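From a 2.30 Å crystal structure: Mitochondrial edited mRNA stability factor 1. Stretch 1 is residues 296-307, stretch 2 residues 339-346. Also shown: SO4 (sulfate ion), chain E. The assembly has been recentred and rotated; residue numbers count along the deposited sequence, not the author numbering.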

# COMPACT_ATOMS: atom_id res chain seq x y z
N GLU A 296 8.59 -13.18 -15.69
CA GLU A 296 7.84 -14.00 -16.62
C GLU A 296 7.54 -15.35 -16.00
O GLU A 296 8.40 -15.94 -15.34
CB GLU A 296 8.60 -14.18 -17.94
CG GLU A 296 7.84 -15.06 -18.92
CD GLU A 296 8.46 -15.13 -20.30
OE1 GLU A 296 9.49 -14.46 -20.56
OE2 GLU A 296 7.91 -15.87 -21.14
N VAL A 297 6.32 -15.83 -16.19
CA VAL A 297 5.96 -17.20 -15.86
C VAL A 297 5.45 -17.93 -17.11
O VAL A 297 5.06 -17.28 -18.09
CB VAL A 297 4.89 -17.26 -14.75
CG1 VAL A 297 5.42 -16.64 -13.47
CG2 VAL A 297 3.60 -16.55 -15.19
N PRO A 298 5.48 -19.27 -17.09
CA PRO A 298 4.92 -19.95 -18.27
C PRO A 298 3.43 -19.66 -18.40
O PRO A 298 2.75 -19.45 -17.39
CB PRO A 298 5.21 -21.44 -18.00
CG PRO A 298 5.61 -21.54 -16.57
CD PRO A 298 6.12 -20.19 -16.14
N SER A 299 2.92 -19.63 -19.62
CA SER A 299 1.56 -19.18 -19.87
C SER A 299 0.50 -20.09 -19.23
O SER A 299 -0.61 -19.65 -18.95
CB SER A 299 1.29 -19.03 -21.37
OG SER A 299 1.39 -20.27 -22.02
N ASP A 300 0.86 -21.36 -19.01
CA ASP A 300 -0.09 -22.32 -18.43
C ASP A 300 0.14 -22.54 -16.94
O ASP A 300 -0.31 -23.54 -16.38
CB ASP A 300 -0.02 -23.65 -19.19
CG ASP A 300 1.29 -24.39 -18.98
OD1 ASP A 300 1.36 -25.59 -19.31
OD2 ASP A 300 2.26 -23.78 -18.47
N ILE A 301 0.85 -21.62 -16.30
CA ILE A 301 1.10 -21.72 -14.87
C ILE A 301 -0.22 -21.79 -14.10
O ILE A 301 -1.20 -21.14 -14.48
CB ILE A 301 1.92 -20.53 -14.34
CG1 ILE A 301 2.27 -20.73 -12.86
CG2 ILE A 301 1.16 -19.21 -14.55
CD1 ILE A 301 3.28 -19.75 -12.34
N ARG A 302 -0.24 -22.59 -13.04
CA ARG A 302 -1.44 -22.71 -12.22
C ARG A 302 -1.48 -21.63 -11.16
O ARG A 302 -0.57 -21.51 -10.34
CB ARG A 302 -1.52 -24.09 -11.57
CG ARG A 302 -2.88 -24.39 -10.96
CD ARG A 302 -2.89 -25.73 -10.23
NE ARG A 302 -1.99 -25.71 -9.08
CZ ARG A 302 -1.74 -26.77 -8.32
NH1 ARG A 302 -2.31 -27.93 -8.59
NH2 ARG A 302 -0.91 -26.66 -7.29
N VAL A 303 -2.54 -20.83 -11.18
CA VAL A 303 -2.71 -19.75 -10.22
C VAL A 303 -3.75 -20.16 -9.18
O VAL A 303 -4.87 -20.52 -9.53
CB VAL A 303 -3.18 -18.48 -10.93
CG1 VAL A 303 -3.32 -17.35 -9.93
CG2 VAL A 303 -2.23 -18.12 -12.07
N GLU A 304 -3.39 -20.10 -7.91
CA GLU A 304 -4.32 -20.50 -6.86
C GLU A 304 -5.14 -19.34 -6.32
O GLU A 304 -6.29 -19.52 -5.94
CB GLU A 304 -3.58 -21.21 -5.73
CG GLU A 304 -2.93 -22.51 -6.18
CD GLU A 304 -2.53 -23.39 -5.03
OE1 GLU A 304 -3.19 -24.43 -4.83
OE2 GLU A 304 -1.55 -23.05 -4.33
N GLY A 305 -4.57 -18.14 -6.31
CA GLY A 305 -5.25 -17.00 -5.72
C GLY A 305 -4.73 -16.73 -4.32
O GLY A 305 -3.77 -17.36 -3.88
N PRO A 306 -5.36 -15.79 -3.61
CA PRO A 306 -4.91 -15.32 -2.30
C PRO A 306 -4.80 -16.44 -1.27
O PRO A 306 -5.69 -17.27 -1.14
CB PRO A 306 -6.00 -14.32 -1.89
CG PRO A 306 -6.54 -13.82 -3.18
CD PRO A 306 -6.51 -15.01 -4.11
N GLN A 307 -3.68 -16.45 -0.55
CA GLN A 307 -3.40 -17.42 0.48
C GLN A 307 -3.61 -16.76 1.83
O GLN A 307 -3.77 -17.43 2.85
CB GLN A 307 -1.96 -17.91 0.36
CG GLN A 307 -1.65 -18.47 -1.01
CD GLN A 307 -2.48 -19.70 -1.30
OE1 GLN A 307 -2.40 -20.68 -0.57
NE2 GLN A 307 -3.30 -19.64 -2.34
S SO4 E . -6.14 -17.08 -14.05
O1 SO4 E . -5.66 -18.22 -14.82
O2 SO4 E . -6.58 -17.51 -12.72
O3 SO4 E . -5.04 -16.13 -13.90
O4 SO4 E . -7.24 -16.45 -14.77
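Stretch 2 339-346: PATGCAWM

How does stretch 2 run along stretch 1? Stretch 1 has no regular helix or strand; it includes a type I beta turn from Pro298 to Ile301, closed by the backbone hydrogen bond from Ile301 N to Pro298 O at 3.1 Å, and then continues in extended fashion through Val303. Stretch 2 begins as a loop and ends as a strand that reaches Met346. The two stretches run in opposite senses: Thr341 lies near Gly305, Cys343 against Val303, and Trp345 against Ile301 and Val297. Their backbones come closest at one end, where the CA atoms of Gly305 and Thr341 are 4.3 Å apart. No hydrogen bond joins the two stretches directly, so the 334 Å² of buried surface rests on packing, with a water adding a bridge.

Which side chains make the apolar contact? The indole of Trp345, whose CA-to-CB bond points toward stretch 1, brings its six-membered ring up to two aliphatic residues. Val297 CG2 lies 3.7 Å from Trp345 CH2, and Ile301 CG2 lies 3.9 Å from Trp345 CZ2. Both methyl groups sit at the edge of the ring, near its plane, so the contact is edge-on packing rather than stacking. Two residues earlier, Cys343 and Val303 point toward each other's stretch, and Val303 CG1 rests 3.9 Å from Cys343 SG.

Why does the backbone approach so closely at Gly305? Because Gly305 has no side chain, its CA can come within 3.4 Å of Thr341 O, a CA-H...O contact with an angle of 121° at the hydrogen. An ideal CB on Gly305 would lie only 2.5 Å from Thr341 O, a clash; the backbone angles of Gly305 (phi 100°, psi -174°) would also jam it against the preceding carbonyl, and so call for glycine by themselves. The same Thr341 O is 3.3 Å from Pro306 CD, which places it against two consecutive residues of stretch 1. The side chain of Thr341 packs here as well, with CG2 3.2 Å from Val303 O and 3.7 Å from Glu304 O. Its hydroxyl stays within its own stretch in one respect, since Cys343 N donates a hydrogen bond to Thr341 OG1 at 3.2 Å.

What do the water and the sulfate add? One water gathers the turn and the indole: it donates to Ser299 O at 2.9 Å and to Ile301 O at 2.6 Å, and accepts a weak hydrogen bond from Trp345 NE1 at 3.3 Å. It thereby supplies a polar link between the stretches beside the apolar packing. The sulfate ion, probably from the crystallisation liquor, takes a hydrogen bond from Thr341 OG1 to its O2 at 3.0 Å. Its O3 lies 3.3 Å from Trp345 NE1 and 3.9 Å from Val303 CG2, so the ion touches both stretches.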

# COMPACT_ATOMS: atom_id res chain seq x y z
N PRO A 339 -13.38 -16.78 -11.22
CA PRO A 339 -14.04 -16.53 -9.93
C PRO A 339 -13.48 -17.37 -8.78
O PRO A 339 -13.58 -16.96 -7.63
CB PRO A 339 -15.52 -16.86 -10.21
CG PRO A 339 -15.53 -17.61 -11.51
CD PRO A 339 -14.32 -17.22 -12.27
N ALA A 340 -12.86 -18.51 -9.09
CA ALA A 340 -12.27 -19.35 -8.04
C ALA A 340 -10.94 -18.80 -7.52
O ALA A 340 -10.55 -19.08 -6.40
CB ALA A 340 -12.10 -20.80 -8.50
N THR A 341 -10.24 -18.02 -8.34
CA THR A 341 -8.92 -17.52 -7.95
C THR A 341 -8.89 -16.02 -7.69
O THR A 341 -8.00 -15.53 -7.02
CB THR A 341 -7.84 -17.85 -9.00
OG1 THR A 341 -8.11 -17.12 -10.21
CG2 THR A 341 -7.81 -19.34 -9.30
N GLY A 342 -9.88 -15.31 -8.22
CA GLY A 342 -9.89 -13.86 -8.13
C GLY A 342 -8.79 -13.23 -8.98
O GLY A 342 -8.40 -12.08 -8.76
N CYS A 343 -8.28 -13.97 -9.96
CA CYS A 343 -7.22 -13.45 -10.83
C CYS A 343 -7.62 -13.45 -12.30
O CYS A 343 -8.42 -14.27 -12.73
CB CYS A 343 -5.93 -14.25 -10.64
SG CYS A 343 -5.22 -14.12 -8.99
N ALA A 344 -7.04 -12.51 -13.06
CA ALA A 344 -7.22 -12.42 -14.50
C ALA A 344 -5.90 -12.11 -15.20
O ALA A 344 -5.06 -11.37 -14.66
CB ALA A 344 -8.25 -11.34 -14.85
N TRP A 345 -5.71 -12.66 -16.40
CA TRP A 345 -4.63 -12.23 -17.29
C TRP A 345 -5.14 -11.10 -18.17
O TRP A 345 -6.10 -11.27 -18.92
CB TRP A 345 -4.15 -13.37 -18.19
CG TRP A 345 -3.43 -14.46 -17.45
CD1 TRP A 345 -3.90 -15.71 -17.15
CD2 TRP A 345 -2.10 -14.39 -16.92
NE1 TRP A 345 -2.94 -16.42 -16.47
CE2 TRP A 345 -1.83 -15.63 -16.31
CE3 TRP A 345 -1.11 -13.39 -16.90
CZ2 TRP A 345 -0.62 -15.91 -15.69
CZ3 TRP A 345 0.09 -13.67 -16.28
CH2 TRP A 345 0.33 -14.92 -15.69
N MET A 346 -4.50 -9.94 -18.08
CA MET A 346 -4.98 -8.76 -18.79
C MET A 346 -3.88 -7.98 -19.48
O MET A 346 -2.79 -7.84 -18.94
CB MET A 346 -5.73 -7.84 -17.83
CG MET A 346 -7.01 -8.47 -17.25
SD MET A 346 -8.11 -7.29 -16.42
CE MET A 346 -9.61 -8.26 -16.30
O HOH W 1 -2.14 -19.65 -16.44